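Local coordinates for protein imidazoleglycerol-phosphate dehydratase (Staphylococcus aureus subsp. aureus, PDB 2AE8) that catalyses the dehydration of imidazoleglycerol phosphate to imidazole acetol phosphate, the sixth step of histidine biosynthesis, with two manganese ions per subunit, at residues 45-56 with 70-81; 113-121 with 132-140. All blocks are in the same frame, centred on the assembly; numbering follows the deposited sequence.

Interaction 1: 45-56 with 70-81; sequences ISISDDQSPSHI and FTFHSGLSLNIE
S77 sits with its hydroxyl turned into the loop 49-54, where OG lies 3.0 Å from D50 OD1 and equally 3.0 Å from S52 O; its single proton can serve one of them at a time. D50 holds that loop in an Asx turn: S52 N meets OD1 from above the carboxylate plane while S52 OG comes to the syn side of the same atom. Two residues along, S54 OG swings beside its own backbone N (chi1 -72°) and takes the amide proton of L78 N at 2.9 Å, its flank touching T71 CG2. The polar face continues with S46 and N79: S46 OG lies against N79 CB at 3.4 Å, and one water bridges S46 OG, N79 ND2 and S77 O. At the far end the H55 ring and the E81 carboxylate are almost coplanar, 14° apart, with NE2 facing OE2 at a modelled distance too short to be taken literally; E81 OE1 turns to N57. The reverse face of the strands carries I45, I47, I56, L78 and I80. I45 lies alongside L78 and I80, all pointing the same way, and I45 CG1 reaches I80 CG2 at 3.9 Å. I47, with CG1 anti to the backbone N (chi1 -166°), pushes CD1 obliquely against L76 CD1 and to the edge of the F70 ring, which comes from helix 61-74. From the same helix, T71 CG2 meets I56 CD1 tip to tip. Strand 77-81 thus runs antiparallel to 45-48 and parallel to 55-56, whose H55 O accepts from I80 N at 2.8 Å: the beta-alpha-beta crossover of one half-domain, with helix 61-74 as its connection.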
# COMPACT_ATOMS: atom_id res chain seq x y z
N ILE B 45 47.38 -33.83 8.25
CA ILE B 45 47.31 -32.55 8.94
C ILE B 45 47.80 -32.65 10.37
O ILE B 45 47.47 -33.59 11.08
CB ILE B 45 45.86 -31.97 8.93
CG1 ILE B 45 45.38 -31.80 7.49
CG2 ILE B 45 45.78 -30.65 9.70
CD1 ILE B 45 43.89 -31.50 7.32
N SER B 46 48.59 -31.66 10.78
CA SER B 46 48.97 -31.51 12.17
C SER B 46 48.73 -30.08 12.59
O SER B 46 48.92 -29.16 11.81
CB SER B 46 50.45 -31.85 12.38
OG SER B 46 51.30 -30.92 11.72
N ILE B 47 48.36 -29.92 13.86
CA ILE B 47 48.22 -28.62 14.48
C ILE B 47 49.02 -28.60 15.79
O ILE B 47 49.13 -29.62 16.47
CB ILE B 47 46.72 -28.29 14.71
CG1 ILE B 47 46.53 -26.80 15.03
CG2 ILE B 47 46.09 -29.19 15.78
CD1 ILE B 47 45.08 -26.31 14.82
N SER B 48 49.56 -27.43 16.14
CA SER B 48 50.31 -27.28 17.39
C SER B 48 50.21 -25.86 17.94
O SER B 48 50.24 -24.90 17.17
CB SER B 48 51.78 -27.65 17.17
OG SER B 48 52.45 -27.72 18.40
N ASP B 49 50.13 -25.74 19.26
CA ASP B 49 50.09 -24.42 19.92
C ASP B 49 51.48 -23.94 20.30
O ASP B 49 51.72 -23.48 21.42
CB ASP B 49 49.15 -24.42 21.15
CG ASP B 49 48.73 -23.00 21.58
OD1 ASP B 49 49.25 -22.00 21.03
OD2 ASP B 49 47.85 -22.86 22.48
N ASP B 50 52.42 -24.07 19.37
CA ASP B 50 53.74 -23.51 19.56
C ASP B 50 53.95 -22.47 18.46
O ASP B 50 52.96 -21.95 17.90
CB ASP B 50 54.82 -24.60 19.54
CG ASP B 50 54.98 -25.27 18.19
OD1 ASP B 50 54.33 -24.84 17.20
OD2 ASP B 50 55.79 -26.23 18.10
N GLN B 51 55.20 -22.17 18.13
CA GLN B 51 55.46 -21.18 17.10
C GLN B 51 56.36 -21.66 15.95
O GLN B 51 57.12 -20.89 15.37
CB GLN B 51 55.94 -19.87 17.72
CG GLN B 51 55.34 -18.63 17.03
CD GLN B 51 54.01 -18.92 16.34
OE1 GLN B 51 52.94 -18.74 16.93
NE2 GLN B 51 54.09 -19.39 15.10
N SER B 52 56.23 -22.94 15.60
CA SER B 52 56.91 -23.52 14.46
C SER B 52 56.31 -23.04 13.12
O SER B 52 55.12 -22.69 13.07
CB SER B 52 56.84 -25.04 14.55
OG SER B 52 55.52 -25.45 14.86
N PRO B 53 57.12 -23.01 12.05
CA PRO B 53 56.61 -22.63 10.72
C PRO B 53 55.46 -23.52 10.25
O PRO B 53 55.42 -24.71 10.55
CB PRO B 53 57.83 -22.81 9.80
CG PRO B 53 58.81 -23.64 10.58
CD PRO B 53 58.57 -23.28 12.01
N SER B 54 54.51 -22.92 9.53
CA SER B 54 53.38 -23.66 8.96
C SER B 54 53.65 -23.97 7.52
O SER B 54 54.24 -23.16 6.81
CB SER B 54 52.09 -22.85 9.07
OG SER B 54 51.63 -22.78 10.41
N HIS B 55 53.22 -25.15 7.08
CA HIS B 55 53.31 -25.53 5.68
C HIS B 55 51.92 -25.94 5.21
O HIS B 55 51.42 -26.99 5.58
CB HIS B 55 54.30 -26.68 5.46
CG HIS B 55 54.14 -27.37 4.14
ND1 HIS B 55 54.76 -26.93 2.99
CD2 HIS B 55 53.42 -28.46 3.79
CE1 HIS B 55 54.44 -27.73 1.99
NE2 HIS B 55 53.62 -28.66 2.44
N ILE B 56 51.31 -25.09 4.39
CA ILE B 56 49.92 -25.32 3.99
C ILE B 56 49.78 -25.59 2.49
O ILE B 56 50.00 -24.72 1.66
CB ILE B 56 49.02 -24.17 4.48
CG1 ILE B 56 49.01 -24.14 6.01
CG2 ILE B 56 47.59 -24.33 3.92
CD1 ILE B 56 48.79 -22.80 6.63
N PHE B 70 44.82 -17.83 9.44
CA PHE B 70 44.41 -18.55 10.64
C PHE B 70 45.62 -18.85 11.53
O PHE B 70 45.62 -18.58 12.73
CB PHE B 70 43.68 -19.84 10.25
CG PHE B 70 43.43 -20.78 11.40
CD1 PHE B 70 42.28 -20.66 12.18
CD2 PHE B 70 44.33 -21.81 11.69
CE1 PHE B 70 42.04 -21.53 13.26
CE2 PHE B 70 44.11 -22.68 12.76
CZ PHE B 70 42.96 -22.54 13.55
N THR B 71 46.68 -19.40 10.93
CA THR B 71 47.85 -19.77 11.73
C THR B 71 48.44 -18.58 12.44
O THR B 71 48.68 -18.63 13.65
CB THR B 71 48.94 -20.53 10.93
OG1 THR B 71 49.46 -19.72 9.88
CG2 THR B 71 48.37 -21.78 10.36
N PHE B 72 48.63 -17.47 11.72
CA PHE B 72 49.21 -16.26 12.30
C PHE B 72 48.35 -15.67 13.40
O PHE B 72 48.86 -15.27 14.46
CB PHE B 72 49.47 -15.20 11.21
CG PHE B 72 50.14 -13.96 11.72
CD1 PHE B 72 51.53 -13.84 11.67
CD2 PHE B 72 49.40 -12.91 12.26
CE1 PHE B 72 52.17 -12.69 12.15
CE2 PHE B 72 50.02 -11.76 12.75
CZ PHE B 72 51.41 -11.65 12.69
N HIS B 73 47.05 -15.59 13.16
CA HIS B 73 46.16 -14.90 14.11
C HIS B 73 45.69 -15.73 15.29
O HIS B 73 45.31 -15.15 16.31
CB HIS B 73 44.97 -14.27 13.38
CG HIS B 73 45.36 -13.12 12.51
ND1 HIS B 73 45.54 -11.86 13.01
CD2 HIS B 73 45.68 -13.06 11.20
CE1 HIS B 73 45.92 -11.05 12.04
NE2 HIS B 73 46.01 -11.75 10.93
N SER B 74 45.71 -17.06 15.16
CA SER B 74 45.38 -17.97 16.26
C SER B 74 46.60 -18.32 17.14
O SER B 74 46.43 -18.76 18.27
CB SER B 74 44.77 -19.27 15.76
OG SER B 74 45.71 -20.04 15.02
N GLY B 75 47.80 -18.15 16.59
CA GLY B 75 49.03 -18.62 17.23
C GLY B 75 49.29 -20.11 17.06
O GLY B 75 50.26 -20.65 17.62
N LEU B 76 48.43 -20.80 16.31
CA LEU B 76 48.58 -22.24 16.10
C LEU B 76 49.29 -22.55 14.80
O LEU B 76 49.05 -21.91 13.78
CB LEU B 76 47.22 -22.95 16.13
CG LEU B 76 46.29 -22.63 17.31
CD1 LEU B 76 44.90 -23.16 17.05
CD2 LEU B 76 46.85 -23.19 18.61
N SER B 77 50.16 -23.56 14.83
CA SER B 77 50.89 -23.97 13.64
C SER B 77 50.13 -25.06 12.92
O SER B 77 49.74 -26.07 13.51
CB SER B 77 52.30 -24.47 14.02
OG SER B 77 52.89 -23.56 14.93
N LEU B 78 49.92 -24.85 11.63
CA LEU B 78 49.25 -25.83 10.80
C LEU B 78 50.19 -26.39 9.76
O LEU B 78 50.91 -25.64 9.10
CB LEU B 78 48.06 -25.19 10.07
CG LEU B 78 46.64 -25.42 10.54
CD1 LEU B 78 45.69 -24.63 9.64
CD2 LEU B 78 46.29 -26.90 10.52
N ASN B 79 50.17 -27.70 9.61
CA ASN B 79 50.82 -28.32 8.49
C ASN B 79 49.84 -29.21 7.76
O ASN B 79 49.32 -30.16 8.32
CB ASN B 79 52.08 -29.07 8.92
CG ASN B 79 53.17 -28.13 9.38
OD1 ASN B 79 53.97 -27.67 8.58
ND2 ASN B 79 53.14 -27.77 10.65
N ILE B 80 49.59 -28.86 6.51
CA ILE B 80 48.59 -29.56 5.73
C ILE B 80 49.20 -30.06 4.44
O ILE B 80 49.82 -29.32 3.70
CB ILE B 80 47.37 -28.66 5.41
CG1 ILE B 80 46.75 -28.11 6.71
CG2 ILE B 80 46.35 -29.43 4.57
CD1 ILE B 80 45.55 -27.19 6.52
N GLU B 81 48.99 -31.35 4.20
CA GLU B 81 49.32 -31.93 2.92
C GLU B 81 48.09 -32.64 2.39
O GLU B 81 47.64 -33.62 2.96
CB GLU B 81 50.52 -32.87 3.05
CG GLU B 81 51.85 -32.15 2.96
CD GLU B 81 52.16 -31.68 1.55
OE1 GLU B 81 51.64 -32.28 0.59
OE2 GLU B 81 52.92 -30.70 1.40
O HOH W 1 51.53 -28.57 13.05
O HOH W 2 51.04 -19.59 19.79

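Interaction 2: 113-121 with 132-140; sequences KHFVRYGTM and VVVDISGRP
The beta hairpin 118-125/128-135 pairs here at its open end, where two arginines that probably bind substrate, R117 and R139, lie just beyond the strands. R117 meets D135 side-on: NE donates to OD1 at 2.7 Å and NH2 to OD2 at 3.2 Å, each oxygen using its syn lone pair, with guanidinium and carboxylate 26° from coplanar. The arginine chain is extended from CG to NE, with CG anti to the backbone N (chi1 180°), which carries the head group across to the aspartate. Two bonds in one plane fix the rotation of the guanidinium, and Y118 OH lies over the centre of one of its faces; that hydroxyl is itself bonded to K195 of a neighbouring subunit. The Y118 ring runs beside D135, CE2 to OD2 3.6 Å, its plane turned 40° from the carboxylate. R139 NH2 comes up at the edge of the R117 guanidinium, 3.6 Å from R117 NH2, consistent with a site that probably receives the phosphorylated substrate. On the other side of the backbone, I136 CG2 packs obliquely on F115 CE1 at 3.7 Å, while I136 N donates to R117 O at 2.9 Å and extends the ladder past the last strand pair. Within the ladder G119 and V134 exchange both backbone bonds, as do M121, a selenomethionine, and V132. T120 and V133 stand side by side, OG1 against CG2. Strand 128-135 has strand 175-182 along its other edge. Helix 186-205 covers the V132 and V134 face, I136 and F115 both meet I109 of helix 90-111, and the Y118, T120 and D135 face packs on a neighbouring subunit.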
# COMPACT_ATOMS: atom_id res chain seq x y z
N LYS B 113 43.24 -27.83 30.44
CA LYS B 113 42.21 -27.89 31.47
C LYS B 113 41.71 -26.49 31.83
O LYS B 113 40.51 -26.28 32.01
CB LYS B 113 42.70 -28.64 32.72
CG LYS B 113 42.13 -30.08 32.88
CD LYS B 113 42.64 -31.09 31.82
CE LYS B 113 43.96 -31.76 32.24
NZ LYS B 113 45.17 -30.89 32.05
N HIS B 114 42.64 -25.54 31.91
CA HIS B 114 42.35 -24.17 32.29
C HIS B 114 42.69 -23.17 31.17
O HIS B 114 43.86 -22.91 30.89
CB HIS B 114 43.13 -23.80 33.56
CG HIS B 114 42.67 -24.51 34.80
ND1 HIS B 114 43.54 -25.22 35.60
CD2 HIS B 114 41.46 -24.60 35.39
CE1 HIS B 114 42.87 -25.73 36.63
NE2 HIS B 114 41.61 -25.36 36.52
N PHE B 115 41.65 -22.61 30.55
CA PHE B 115 41.82 -21.59 29.51
C PHE B 115 40.76 -20.48 29.66
O PHE B 115 39.78 -20.64 30.38
CB PHE B 115 41.78 -22.23 28.11
CG PHE B 115 40.73 -23.29 27.96
CD1 PHE B 115 39.39 -22.95 27.76
CD2 PHE B 115 41.07 -24.63 28.01
CE1 PHE B 115 38.41 -23.92 27.63
CE2 PHE B 115 40.10 -25.62 27.87
CZ PHE B 115 38.76 -25.26 27.68
N VAL B 116 41.00 -19.35 28.98
CA VAL B 116 40.11 -18.18 29.04
C VAL B 116 38.68 -18.54 28.61
O VAL B 116 37.72 -18.01 29.17
CB VAL B 116 40.69 -17.00 28.20
CG1 VAL B 116 39.70 -15.83 28.06
CG2 VAL B 116 42.01 -16.52 28.80
N ARG B 117 38.56 -19.46 27.65
CA ARG B 117 37.28 -20.03 27.21
C ARG B 117 36.45 -19.14 26.27
O ARG B 117 35.92 -19.61 25.26
CB ARG B 117 36.40 -20.53 28.38
CG ARG B 117 35.08 -21.12 27.89
CD ARG B 117 34.22 -21.69 28.98
NE ARG B 117 32.86 -21.84 28.46
CZ ARG B 117 31.86 -22.45 29.10
NH1 ARG B 117 32.05 -23.00 30.29
NH2 ARG B 117 30.66 -22.50 28.53
N TYR B 118 36.34 -17.86 26.61
CA TYR B 118 35.56 -16.89 25.84
C TYR B 118 36.48 -15.95 25.07
O TYR B 118 37.39 -15.36 25.64
CB TYR B 118 34.65 -16.07 26.79
CG TYR B 118 33.84 -16.94 27.73
CD1 TYR B 118 34.30 -17.23 29.02
CD2 TYR B 118 32.61 -17.49 27.33
CE1 TYR B 118 33.57 -18.04 29.89
CE2 TYR B 118 31.87 -18.30 28.20
CZ TYR B 118 32.37 -18.57 29.47
OH TYR B 118 31.64 -19.37 30.32
N GLY B 119 36.23 -15.80 23.77
CA GLY B 119 36.96 -14.80 22.97
C GLY B 119 36.04 -14.10 21.98
O GLY B 119 35.22 -14.76 21.33
N THR B 120 36.18 -12.77 21.90
CA THR B 120 35.46 -11.93 20.93
C THR B 120 36.45 -11.03 20.18
O THR B 120 37.31 -10.39 20.80
CB THR B 120 34.40 -11.06 21.64
OG1 THR B 120 33.37 -11.90 22.16
CG2 THR B 120 33.75 -10.06 20.67
N MSE B 121 36.35 -10.98 18.85
CA MSE B 121 37.19 -10.09 18.06
C MSE B 121 36.41 -9.33 16.97
O MSE B 121 35.62 -9.93 16.24
CB MSE B 121 38.33 -10.87 17.40
CG MSE B 121 39.35 -10.00 16.71
SE MSE B 121 40.47 -9.12 18.07
CE MSE B 121 41.24 -7.78 17.02
N VAL B 132 33.45 -11.85 15.50
CA VAL B 132 33.32 -13.28 15.79
C VAL B 132 33.43 -13.49 17.29
O VAL B 132 34.32 -12.92 17.94
CB VAL B 132 34.33 -14.13 15.03
CG1 VAL B 132 34.18 -15.60 15.43
CG2 VAL B 132 34.12 -13.96 13.50
N VAL B 133 32.51 -14.29 17.82
CA VAL B 133 32.43 -14.63 19.24
C VAL B 133 32.60 -16.13 19.33
O VAL B 133 31.84 -16.87 18.71
CB VAL B 133 31.03 -14.23 19.84
CG1 VAL B 133 30.91 -14.71 21.29
CG2 VAL B 133 30.80 -12.71 19.76
N VAL B 134 33.59 -16.59 20.08
CA VAL B 134 33.71 -18.04 20.34
C VAL B 134 33.68 -18.41 21.82
O VAL B 134 34.20 -17.68 22.67
CB VAL B 134 34.85 -18.81 19.54
CG1 VAL B 134 35.51 -17.99 18.44
CG2 VAL B 134 35.86 -19.57 20.45
N ASP B 135 33.01 -19.51 22.10
CA ASP B 135 32.96 -20.06 23.43
C ASP B 135 33.40 -21.51 23.31
O ASP B 135 32.73 -22.31 22.65
CB ASP B 135 31.54 -19.96 24.01
CG ASP B 135 31.40 -20.62 25.38
OD1 ASP B 135 32.41 -21.13 25.92
OD2 ASP B 135 30.27 -20.63 25.93
N ILE B 136 34.55 -21.83 23.92
CA ILE B 136 34.97 -23.24 24.03
C ILE B 136 34.08 -23.88 25.09
O ILE B 136 34.46 -24.01 26.25
CB ILE B 136 36.48 -23.37 24.39
CG1 ILE B 136 37.34 -22.60 23.38
CG2 ILE B 136 36.90 -24.83 24.43
CD1 ILE B 136 38.85 -22.51 23.78
N SER B 137 32.86 -24.24 24.68
CA SER B 137 31.80 -24.62 25.59
C SER B 137 31.57 -26.13 25.65
O SER B 137 30.96 -26.63 26.61
CB SER B 137 30.49 -23.99 25.12
OG SER B 137 30.20 -24.46 23.82
N GLY B 138 31.99 -26.83 24.62
CA GLY B 138 31.63 -28.24 24.46
C GLY B 138 30.26 -28.46 23.84
O GLY B 138 29.87 -29.59 23.61
N ARG B 139 29.52 -27.37 23.57
CA ARG B 139 28.23 -27.46 22.88
C ARG B 139 28.40 -27.02 21.42
O ARG B 139 28.54 -25.83 21.15
CB ARG B 139 27.19 -26.56 23.57
CG ARG B 139 26.83 -26.96 25.00
CD ARG B 139 25.79 -25.99 25.58
NE ARG B 139 26.36 -24.67 25.87
CZ ARG B 139 26.81 -24.31 27.07
NH1 ARG B 139 26.77 -25.17 28.09
NH2 ARG B 139 27.32 -23.09 27.27
N PRO B 140 28.40 -27.97 20.47
CA PRO B 140 28.72 -27.62 19.09
C PRO B 140 27.58 -26.82 18.45
O PRO B 140 26.44 -27.31 18.37
CB PRO B 140 28.88 -28.98 18.41
CG PRO B 140 28.96 -30.00 19.54
CD PRO B 140 28.09 -29.41 20.61

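Overall arrangement
Both contacts pair neighbouring strands of a four-stranded mixed sheet with order 1-2-4-3, one sheet in each of the two duplicated half-domains, but they take different parts of the pattern. Interaction 1 joins the inner strand 77-82 to both neighbours; interaction 2 joins the outermost strand 118-125 to its hairpin partner. Their centres are 19 Å apart and their nearest atoms about 7 Å, without touching. Each turns an apolar face to the helices. The opposite faces differ: serines, an asparagine and water in 45-56 with 70-81, against a salt bridge, arginines and a subunit interface in 113-121 with 132-140. Interaction 1 includes some exposed residues, whereas no touching residue of interaction 2 is exposed.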